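Local coordinates for protein multisubunit Na+/H+ antiporter, D subunit (Anoxybacillus flavithermus, PDB 6Z16) that probably forms one of the large membrane subunits of a multisubunit antiporter that exchanges sodium ions for protons across the cell membrane, at residues D[282-287]-D[305-310]; D[293-299]-D[421-425]; D[324-329]-D[390-395]. All coordinates share one frame; numbering follows the deposited sequence.

Contact 1 of 3, residues D[282-287]-D[305-310]; sequences TIIIGV and IAAVGV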
loop_
_atom_site.group_PDB
_atom_site.type_symbol
_atom_site.label_atom_id
_atom_site.label_comp_id
_atom_site.label_asym_id
_atom_site.label_seq_id
_atom_site.Cartn_x
_atom_site.Cartn_y
_atom_site.Cartn_z
ATOM N N THR D 282 -31.329 -34.170 -61.275
ATOM C CA THR D 282 -32.034 -33.140 -60.513
ATOM C C THR D 282 -33.257 -32.632 -61.267
ATOM O O THR D 282 -34.341 -32.482 -60.685
ATOM C CB THR D 282 -31.088 -31.982 -60.214
ATOM O OG1 THR D 282 -29.866 -32.495 -59.682
ATOM C CG2 THR D 282 -31.706 -31.061 -59.194
ATOM N N ILE D 283 -33.091 -32.376 -62.570
ATOM C CA ILE D 283 -34.193 -31.937 -63.428
ATOM C C ILE D 283 -35.300 -32.983 -63.474
ATOM O O ILE D 283 -36.490 -32.650 -63.361
ATOM C CB ILE D 283 -33.661 -31.611 -64.836
ATOM C CG1 ILE D 283 -32.750 -30.392 -64.803
ATOM C CG2 ILE D 283 -34.779 -31.368 -65.802
ATOM C CD1 ILE D 283 -31.978 -30.190 -66.072
ATOM N N ILE D 284 -34.929 -34.262 -63.606
ATOM C CA ILE D 284 -35.932 -35.322 -63.699
ATOM C C ILE D 284 -36.699 -35.476 -62.385
ATOM O O ILE D 284 -37.933 -35.597 -62.394
ATOM C CB ILE D 284 -35.269 -36.636 -64.148
ATOM C CG1 ILE D 284 -34.770 -36.504 -65.584
ATOM C CG2 ILE D 284 -36.232 -37.797 -64.072
ATOM C CD1 ILE D 284 -33.876 -37.629 -66.017
ATOM N N ILE D 285 -35.997 -35.427 -61.243
ATOM C CA ILE D 285 -36.656 -35.481 -59.932
ATOM C C ILE D 285 -37.613 -34.307 -59.747
ATOM O O ILE D 285 -38.755 -34.482 -59.288
ATOM C CB ILE D 285 -35.600 -35.533 -58.809
ATOM C CG1 ILE D 285 -34.904 -36.893 -58.768
ATOM C CG2 ILE D 285 -36.200 -35.205 -57.460
ATOM C CD1 ILE D 285 -35.824 -38.030 -58.421
ATOM N N GLY D 286 -37.181 -33.107 -60.154
ATOM C CA GLY D 286 -38.018 -31.928 -60.003
ATOM C C GLY D 286 -39.283 -31.975 -60.836
ATOM O O GLY D 286 -40.366 -31.644 -60.347
ATOM N N VAL D 287 -39.177 -32.430 -62.089
ATOM C CA VAL D 287 -40.376 -32.451 -62.923
ATOM C C VAL D 287 -41.316 -33.584 -62.519
ATOM O O VAL D 287 -42.540 -33.424 -62.610
ATOM C CB VAL D 287 -40.023 -32.494 -64.426
ATOM C CG1 VAL D 287 -39.242 -31.261 -64.810
ATOM C CG2 VAL D 287 -39.257 -33.745 -64.804
ATOM N N ILE D 305 -36.424 -27.243 -57.237
ATOM C CA ILE D 305 -35.476 -28.330 -57.516
ATOM C C ILE D 305 -35.158 -28.418 -59.010
ATOM O O ILE D 305 -33.987 -28.542 -59.407
ATOM C CB ILE D 305 -36.023 -29.660 -56.969
ATOM C CG1 ILE D 305 -36.170 -29.583 -55.454
ATOM C CG2 ILE D 305 -35.103 -30.808 -57.320
ATOM C CD1 ILE D 305 -36.864 -30.764 -54.858
ATOM N N ALA D 306 -36.185 -28.280 -59.858
ATOM C CA ALA D 306 -35.983 -28.349 -61.303
ATOM C C ALA D 306 -35.152 -27.180 -61.825
ATOM O O ALA D 306 -34.258 -27.373 -62.663
ATOM C CB ALA D 306 -37.332 -28.404 -62.012
ATOM N N ALA D 307 -35.413 -25.964 -61.332
ATOM C CA ALA D 307 -34.642 -24.813 -61.792
ATOM C C ALA D 307 -33.198 -24.865 -61.317
ATOM O O ALA D 307 -32.292 -24.430 -62.047
ATOM C CB ALA D 307 -35.304 -23.524 -61.330
ATOM N N VAL D 308 -32.959 -25.417 -60.120
ATOM C CA VAL D 308 -31.586 -25.629 -59.661
ATOM C C VAL D 308 -30.870 -26.624 -60.567
ATOM O O VAL D 308 -29.701 -26.423 -60.924
ATOM C CB VAL D 308 -31.571 -26.057 -58.178
ATOM C CG1 VAL D 308 -30.199 -26.489 -57.747
ATOM C CG2 VAL D 308 -31.975 -24.895 -57.303
ATOM N N GLY D 309 -31.582 -27.666 -61.015
ATOM C CA GLY D 309 -30.986 -28.612 -61.951
ATOM C C GLY D 309 -30.619 -27.994 -63.289
ATOM O O GLY D 309 -29.564 -28.301 -63.855
ATOM N N VAL D 310 -31.473 -27.100 -63.798
ATOM C CA VAL D 310 -31.178 -26.405 -65.056
ATOM C C VAL D 310 -29.951 -25.504 -64.906
ATOM O O VAL D 310 -29.088 -25.444 -65.796
ATOM C CB VAL D 310 -32.413 -25.611 -65.527
ATOM C CG1 VAL D 310 -32.109 -24.825 -66.789
ATOM C CG2 VAL D 310 -33.575 -26.543 -65.766
#
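Thr-282 and Ile-283 of helix 268-292 lie against the bare backbone of Gly-309 on helix 296-315, and one turn further along Gly-286 receives Ile-305 and Ala-306. The methyl CG2 of Thr-282 dips into the turn between Ile-305 and Gly-309, 3.8 Å from Gly-309 CA and 3.9 Å from Ile-305 CG2. This branch stands anti to the backbone N, while OG1 (chi1 -49°) is turned back beside that N; the threonine therefore offers carbon to its neighbour and keeps its oxygen for hydrogen bonds with Leu-278 O and Phe-223 N. Ile-283 leaves its backbone at an angle to the interface but bends in at its end: CG1 comes 3.5 Å from Gly-309 C, and CD1 meets Val-310 CG2 at 4.0 Å. In return, Ile-305 CG2 rests 4.1 Å from Gly-286 CA, with the Ala-306 methyl beside the same glycine.

A glycine on each helix lets the backbones come close, since a CB at Gly-286 or Gly-309 would run into the other helix. The CA atoms of Gly-286 and Ala-306 are 4.3 Å apart, and the short axes approach to 7.4 Å at 161°, nearly antiparallel. No hydrogen bond crosses the pair; the peptide groups are spent within each helix, as in Gly-286 N to Thr-282 O and Gly-309 N to Ile-305 O. The contact is a glycine-mediated helix pairing, carried by branched aliphatic groups and methyls.

Around the pair, Ile-283 and Val-287 lean on Ser-414 of helix 405-429, Val-310 touches Tyr-329 of helix 320-351, Thr-282 and Val-308 touch Ile-222, and Ile-285 packs on Phe-604 of a neighbouring subunit.

Contact 2 of 3, residues D[293-299]-D[421-425]; sequences YNDMRYI and SVMKI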
loop_
_atom_site.group_PDB
_atom_site.type_symbol
_atom_site.label_atom_id
_atom_site.label_comp_id
_atom_site.label_asym_id
_atom_site.label_seq_id
_atom_site.Cartn_x
_atom_site.Cartn_y
_atom_site.Cartn_z
ATOM N N TYR D 293 -47.945 -33.798 -57.571
ATOM C CA TYR D 293 -48.693 -33.243 -56.449
ATOM C C TYR D 293 -49.859 -32.366 -56.882
ATOM O O TYR D 293 -49.773 -31.636 -57.871
ATOM C CB TYR D 293 -47.772 -32.441 -55.530
ATOM C CG TYR D 293 -46.930 -33.305 -54.633
ATOM C CD1 TYR D 293 -47.462 -33.834 -53.466
ATOM C CD2 TYR D 293 -45.617 -33.601 -54.951
ATOM C CE1 TYR D 293 -46.712 -34.626 -52.641
ATOM C CE2 TYR D 293 -44.856 -34.399 -54.133
ATOM C CZ TYR D 293 -45.409 -34.904 -52.977
ATOM O OH TYR D 293 -44.657 -35.698 -52.148
ATOM N N ASN D 294 -50.948 -32.449 -56.121
ATOM C CA ASN D 294 -52.073 -31.524 -56.195
ATOM C C ASN D 294 -52.065 -30.570 -55.006
ATOM O O ASN D 294 -53.105 -30.261 -54.426
ATOM C CB ASN D 294 -53.398 -32.273 -56.261
ATOM C CG ASN D 294 -53.531 -33.114 -57.506
ATOM O OD1 ASN D 294 -53.612 -34.338 -57.433
ATOM N ND2 ASN D 294 -53.547 -32.465 -58.661
ATOM N N ASP D 295 -50.875 -30.119 -54.618
ATOM C CA ASP D 295 -50.676 -29.257 -53.462
ATOM C C ASP D 295 -49.727 -28.145 -53.880
ATOM O O ASP D 295 -48.666 -28.429 -54.443
ATOM C CB ASP D 295 -50.104 -30.061 -52.297
ATOM C CG ASP D 295 -50.220 -29.347 -50.986
ATOM O OD1 ASP D 295 -50.768 -28.238 -50.974
ATOM O OD2 ASP D 295 -49.765 -29.894 -49.965
ATOM N N MET D 296 -50.098 -26.890 -53.592
ATOM C CA MET D 296 -49.431 -25.734 -54.199
ATOM C C MET D 296 -47.987 -25.592 -53.735
ATOM O O MET D 296 -47.082 -25.354 -54.554
ATOM C CB MET D 296 -50.202 -24.451 -53.884
ATOM C CG MET D 296 -51.545 -24.332 -54.554
ATOM S SD MET D 296 -52.330 -22.728 -54.332
ATOM C CE MET D 296 -52.936 -22.855 -52.658
ATOM N N ARG D 297 -47.759 -25.734 -52.422
ATOM C CA ARG D 297 -46.422 -25.578 -51.858
ATOM C C ARG D 297 -45.466 -26.629 -52.405
ATOM O O ARG D 297 -44.332 -26.303 -52.765
ATOM C CB ARG D 297 -46.485 -25.640 -50.330
ATOM C CG ARG D 297 -47.177 -24.452 -49.677
ATOM C CD ARG D 297 -47.449 -24.694 -48.206
ATOM N NE ARG D 297 -46.299 -24.626 -47.320
ATOM C CZ ARG D 297 -46.010 -23.581 -46.557
ATOM N NH1 ARG D 297 -46.797 -22.517 -46.557
ATOM N NH2 ARG D 297 -44.947 -23.612 -45.770
ATOM N N TYR D 298 -45.931 -27.879 -52.537
ATOM C CA TYR D 298 -45.095 -28.932 -53.108
ATOM C C TYR D 298 -44.764 -28.678 -54.568
ATOM O O TYR D 298 -43.651 -28.992 -55.006
ATOM C CB TYR D 298 -45.767 -30.292 -52.972
ATOM C CG TYR D 298 -45.685 -30.878 -51.594
ATOM C CD1 TYR D 298 -44.489 -31.397 -51.121
ATOM C CD2 TYR D 298 -46.798 -30.952 -50.783
ATOM C CE1 TYR D 298 -44.400 -31.943 -49.869
ATOM C CE2 TYR D 298 -46.720 -31.506 -49.522
ATOM C CZ TYR D 298 -45.516 -31.999 -49.073
ATOM O OH TYR D 298 -45.421 -32.554 -47.823
ATOM N N ILE D 299 -45.702 -28.100 -55.318
ATOM C CA ILE D 299 -45.452 -27.767 -56.717
ATOM C C ILE D 299 -44.342 -26.731 -56.824
ATOM O O ILE D 299 -43.391 -26.902 -57.598
ATOM C CB ILE D 299 -46.753 -27.298 -57.392
ATOM C CG1 ILE D 299 -47.719 -28.470 -57.516
ATOM C CG2 ILE D 299 -46.478 -26.725 -58.758
ATOM C CD1 ILE D 299 -49.129 -28.077 -57.806
ATOM N N SER D 421 -47.471 -27.884 -64.442
ATOM C CA SER D 421 -47.741 -27.852 -63.001
ATOM C C SER D 421 -48.361 -26.520 -62.562
ATOM O O SER D 421 -49.418 -26.493 -61.898
ATOM C CB SER D 421 -46.450 -28.127 -62.241
ATOM O OG SER D 421 -45.494 -27.120 -62.501
ATOM N N VAL D 422 -47.742 -25.400 -62.954
ATOM C CA VAL D 422 -48.294 -24.118 -62.512
ATOM C C VAL D 422 -49.616 -23.798 -63.215
ATOM O O VAL D 422 -50.522 -23.197 -62.616
ATOM C CB VAL D 422 -47.257 -22.995 -62.683
ATOM C CG1 VAL D 422 -46.094 -23.249 -61.765
ATOM C CG2 VAL D 422 -46.773 -22.917 -64.104
ATOM N N MET D 423 -49.798 -24.249 -64.454
ATOM C CA MET D 423 -51.066 -24.012 -65.112
ATOM C C MET D 423 -52.140 -24.963 -64.613
ATOM O O MET D 423 -53.321 -24.650 -64.731
ATOM C CB MET D 423 -50.895 -24.130 -66.623
ATOM C CG MET D 423 -51.985 -23.457 -67.422
ATOM S SD MET D 423 -51.997 -21.699 -67.054
ATOM C CE MET D 423 -50.419 -21.229 -67.745
ATOM N N LYS D 424 -51.754 -26.103 -64.042
ATOM C CA LYS D 424 -52.701 -26.931 -63.310
ATOM C C LYS D 424 -53.253 -26.184 -62.111
ATOM O O LYS D 424 -54.467 -26.228 -61.855
ATOM C CB LYS D 424 -52.019 -28.224 -62.873
ATOM C CG LYS D 424 -52.848 -29.125 -61.989
ATOM C CD LYS D 424 -52.094 -30.407 -61.715
ATOM C CE LYS D 424 -50.897 -30.147 -60.831
ATOM N NZ LYS D 424 -50.199 -31.406 -60.484
ATOM N N ILE D 425 -52.376 -25.458 -61.396
ATOM C CA ILE D 425 -52.841 -24.585 -60.306
ATOM C C ILE D 425 -53.819 -23.538 -60.830
ATOM O O ILE D 425 -54.906 -23.345 -60.270
ATOM C CB ILE D 425 -51.663 -23.907 -59.585
ATOM C CG1 ILE D 425 -50.753 -24.920 -58.913
ATOM C CG2 ILE D 425 -52.179 -22.953 -58.524
ATOM C CD1 ILE D 425 -49.485 -24.298 -58.389
#
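Ile-299 and Ile-425 meet tip to tip in the close-packed half of this contact, CD1 of Ile-299 lying 3.7 Å from Ile-425 CG1. The other branch of Ile-299, CG2, rests on Ser-421 CB at 3.8 Å; Ser-421 OG is bonded to Val-418 O of its own helix. Met-296 extends this apolar strip, its SD 4.2 Å from Ile-425 CG2.

The other half is polar and sparser. Lys-424 sends its chain out with CG anti to the backbone N (chi1 175°), then bends at chi3, bringing NZ 2.7 Å from Tyr-293 O, the carbonyl just past the end of helix 268-292. The donor comes at 146° to the C=O, tilted 34° from the carbonyl plane. The partly exposed Asn-294 crosses the lysine at about a right angle without a hydrogen bond to it. A methionine in place of Lys-424 would probably leave the Tyr-293 carbonyl without this donor and the turn less firmly held to helix 405-429.

The contact thus fastens the turn before helix 296-315, and its first turn, to helix 405-429. Helix 367-381 flanks Ile-425 through Phe-373, helix 320-351 backs Met-296 through Val-344 and Ile-347, and Asn-294 packs on Arg-602 of a neighbouring subunit.

Contact 3 of 3, residues D[324-329]-D[390-395]; sequences EGTIFY and IGKLLI
Gly-325 and Gly-391 face each other in a buried, nearly antiparallel helix pairing, where helix 320-351 meets helix 390-401. The latter follows helix 367-381 after a non-helical break, consistent with the interrupted transmembrane helices of the complex I antiporter-like subunits. With no side chain on either glycine, their CA atoms stand 4.0 Å apart, and the short axes approach to 7.3 Å at 158°.

Larger groups close over this backbone contact. Leu-394 CB sits 3.8 Å from Gly-325 CA, and Ile-395 brings its CG1 to 4.0 Å from Gly-325 C. Beside the glycines, on the flank shared with Leu-394, the Phe-328 ring takes a CH-pi contact: Ile-390 CG2 lies over one face, 4.3 Å from the ring centroid and 20° off its normal, displaced toward the rim. The torsion that puts CG1 of Ile-390 opposite the backbone N (chi1 -163°) sets CG2 between N and the carbonyl carbon, facing the ring. Leu-394 CD1 also touches the stem of Glu-324, 3.9 Å from its CG. The carboxylate beyond has OE2 in the plane of the Phe-328 ring, at its edge, and is salt-bridged to Arg-467, which pairs this buried acid. Lys-392 leads its chain away from the interface, and its NZ bonds to Ala-381 O at the end of helix 367-381.

Tyr-329 packs on Met-311 of helix 296-315, Phe-328 on Val-470 and Ile-390 on Ile-463 of helix 463-477, and Glu-324 and Ile-390 on Leu-95 of a neighbouring subunit.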
loop_
_atom_site.group_PDB
_atom_site.type_symbol
_atom_site.label_atom_id
_atom_site.label_comp_id
_atom_site.label_asym_id
_atom_site.label_seq_id
_atom_site.Cartn_x
_atom_site.Cartn_y
_atom_site.Cartn_z
ATOM N N GLU D 324 -23.430 -17.403 -69.348
ATOM C CA GLU D 324 -24.305 -16.247 -69.480
ATOM C C GLU D 324 -25.765 -16.631 -69.280
ATOM O O GLU D 324 -26.502 -15.958 -68.539
ATOM C CB GLU D 324 -24.073 -15.625 -70.849
ATOM C CG GLU D 324 -24.748 -14.317 -71.070
ATOM C CD GLU D 324 -24.321 -13.690 -72.371
ATOM O OE1 GLU D 324 -23.536 -14.321 -73.108
ATOM O OE2 GLU D 324 -24.756 -12.558 -72.649
ATOM N N GLY D 325 -26.175 -17.750 -69.880
ATOM C CA GLY D 325 -27.539 -18.217 -69.723
ATOM C C GLY D 325 -27.877 -18.615 -68.300
ATOM O O GLY D 325 -28.972 -18.319 -67.811
ATOM N N THR D 326 -26.939 -19.257 -67.602
ATOM C CA THR D 326 -27.258 -19.631 -66.230
ATOM C C THR D 326 -27.216 -18.444 -65.270
ATOM O O THR D 326 -27.938 -18.471 -64.273
ATOM C CB THR D 326 -26.360 -20.777 -65.737
ATOM O OG1 THR D 326 -26.819 -21.221 -64.455
ATOM C CG2 THR D 326 -24.923 -20.370 -65.617
ATOM N N ILE D 327 -26.474 -17.372 -65.584
ATOM C CA ILE D 327 -26.550 -16.158 -64.763
ATOM C C ILE D 327 -27.911 -15.478 -64.914
ATOM O O ILE D 327 -28.545 -15.101 -63.909
ATOM C CB ILE D 327 -25.392 -15.201 -65.102
ATOM C CG1 ILE D 327 -24.071 -15.775 -64.612
ATOM C CG2 ILE D 327 -25.587 -13.857 -64.446
ATOM C CD1 ILE D 327 -22.877 -15.065 -65.152
ATOM N N PHE D 328 -28.376 -15.311 -66.167
ATOM C CA PHE D 328 -29.711 -14.753 -66.414
ATOM C C PHE D 328 -30.804 -15.576 -65.731
ATOM O O PHE D 328 -31.691 -15.026 -65.048
ATOM C CB PHE D 328 -30.005 -14.674 -67.915
ATOM C CG PHE D 328 -29.385 -13.503 -68.618
ATOM C CD1 PHE D 328 -29.900 -12.236 -68.446
ATOM C CD2 PHE D 328 -28.358 -13.678 -69.520
ATOM C CE1 PHE D 328 -29.358 -11.158 -69.105
ATOM C CE2 PHE D 328 -27.811 -12.610 -70.187
ATOM C CZ PHE D 328 -28.312 -11.348 -69.981
ATOM N N TYR D 329 -30.728 -16.901 -65.880
ATOM C CA TYR D 329 -31.729 -17.780 -65.297
ATOM C C TYR D 329 -31.660 -17.770 -63.776
ATOM O O TYR D 329 -32.700 -17.856 -63.116
ATOM C CB TYR D 329 -31.546 -19.192 -65.849
ATOM C CG TYR D 329 -32.701 -20.112 -65.578
ATOM C CD1 TYR D 329 -33.854 -20.042 -66.339
ATOM C CD2 TYR D 329 -32.651 -21.033 -64.553
ATOM C CE1 TYR D 329 -34.920 -20.872 -66.091
ATOM C CE2 TYR D 329 -33.713 -21.868 -64.297
ATOM C CZ TYR D 329 -34.845 -21.783 -65.070
ATOM O OH TYR D 329 -35.913 -22.612 -64.827
ATOM N N ILE D 390 -34.430 -15.826 -72.151
ATOM C CA ILE D 390 -33.106 -15.686 -72.741
ATOM C C ILE D 390 -32.085 -16.570 -72.033
ATOM O O ILE D 390 -31.125 -17.030 -72.665
ATOM C CB ILE D 390 -32.707 -14.195 -72.759
ATOM C CG1 ILE D 390 -31.553 -13.941 -73.724
ATOM C CG2 ILE D 390 -32.367 -13.679 -71.382
ATOM C CD1 ILE D 390 -31.945 -14.084 -75.173
ATOM N N GLY D 391 -32.325 -16.904 -70.765
ATOM C CA GLY D 391 -31.464 -17.793 -70.017
ATOM C C GLY D 391 -31.500 -19.206 -70.549
ATOM O O GLY D 391 -30.458 -19.744 -70.943
ATOM N N LYS D 392 -32.694 -19.805 -70.605
ATOM C CA LYS D 392 -32.780 -21.149 -71.154
ATOM C C LYS D 392 -32.539 -21.170 -72.657
ATOM O O LYS D 392 -32.098 -22.197 -73.170
ATOM C CB LYS D 392 -34.120 -21.807 -70.834
ATOM C CG LYS D 392 -35.300 -21.296 -71.613
ATOM C CD LYS D 392 -36.532 -22.127 -71.309
ATOM C CE LYS D 392 -37.702 -21.690 -72.163
ATOM N NZ LYS D 392 -38.906 -22.503 -71.892
ATOM N N LEU D 393 -32.749 -20.050 -73.355
ATOM C CA LEU D 393 -32.392 -19.974 -74.767
ATOM C C LEU D 393 -30.887 -20.091 -74.958
ATOM O O LEU D 393 -30.417 -20.850 -75.812
ATOM C CB LEU D 393 -32.899 -18.668 -75.366
ATOM C CG LEU D 393 -32.578 -18.505 -76.851
ATOM C CD1 LEU D 393 -33.368 -19.498 -77.667
ATOM C CD2 LEU D 393 -32.827 -17.092 -77.323
ATOM N N LEU D 394 -30.110 -19.367 -74.146
ATOM C CA LEU D 394 -28.659 -19.461 -74.255
ATOM C C LEU D 394 -28.130 -20.796 -73.746
ATOM O O LEU D 394 -27.127 -21.293 -74.270
ATOM C CB LEU D 394 -27.998 -18.304 -73.512
ATOM C CG LEU D 394 -28.109 -16.925 -74.151
ATOM C CD1 LEU D 394 -27.595 -15.871 -73.203
ATOM C CD2 LEU D 394 -27.314 -16.892 -75.431
ATOM N N ILE D 395 -28.803 -21.406 -72.764
ATOM C CA ILE D 395 -28.404 -22.735 -72.296
ATOM C C ILE D 395 -28.621 -23.781 -73.389
ATOM O O ILE D 395 -27.733 -24.599 -73.668
ATOM C CB ILE D 395 -29.153 -23.098 -71.001
ATOM C CG1 ILE D 395 -28.673 -22.236 -69.837
ATOM C CG2 ILE D 395 -28.968 -24.546 -70.644
ATOM C CD1 ILE D 395 -29.550 -22.336 -68.603
#

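Contacts 1 and 2 share helix 296-315, which is met near its start by helix 405-429 and further along by helix 268-292; their centres are about 15 Å apart, and their nearest atoms, about 6 Å apart, do not touch. Contact 3, its centre also about 15 Å from that of contact 1, does touch it: Val-310 CG1 is 4.0 Å from Ile-395 CD1, and Ala-307 CB is 3.7 Å from Tyr-329 OH. Contacts 2 and 3 have centres about 25 Å apart. Along the chain, contacts 1 and 2 interleave, and contact 3 follows contact 1, nested in the loop that contact 2 closes. Together they tie consecutive and distant helices into one bundle, with helix 296-315 at its junction.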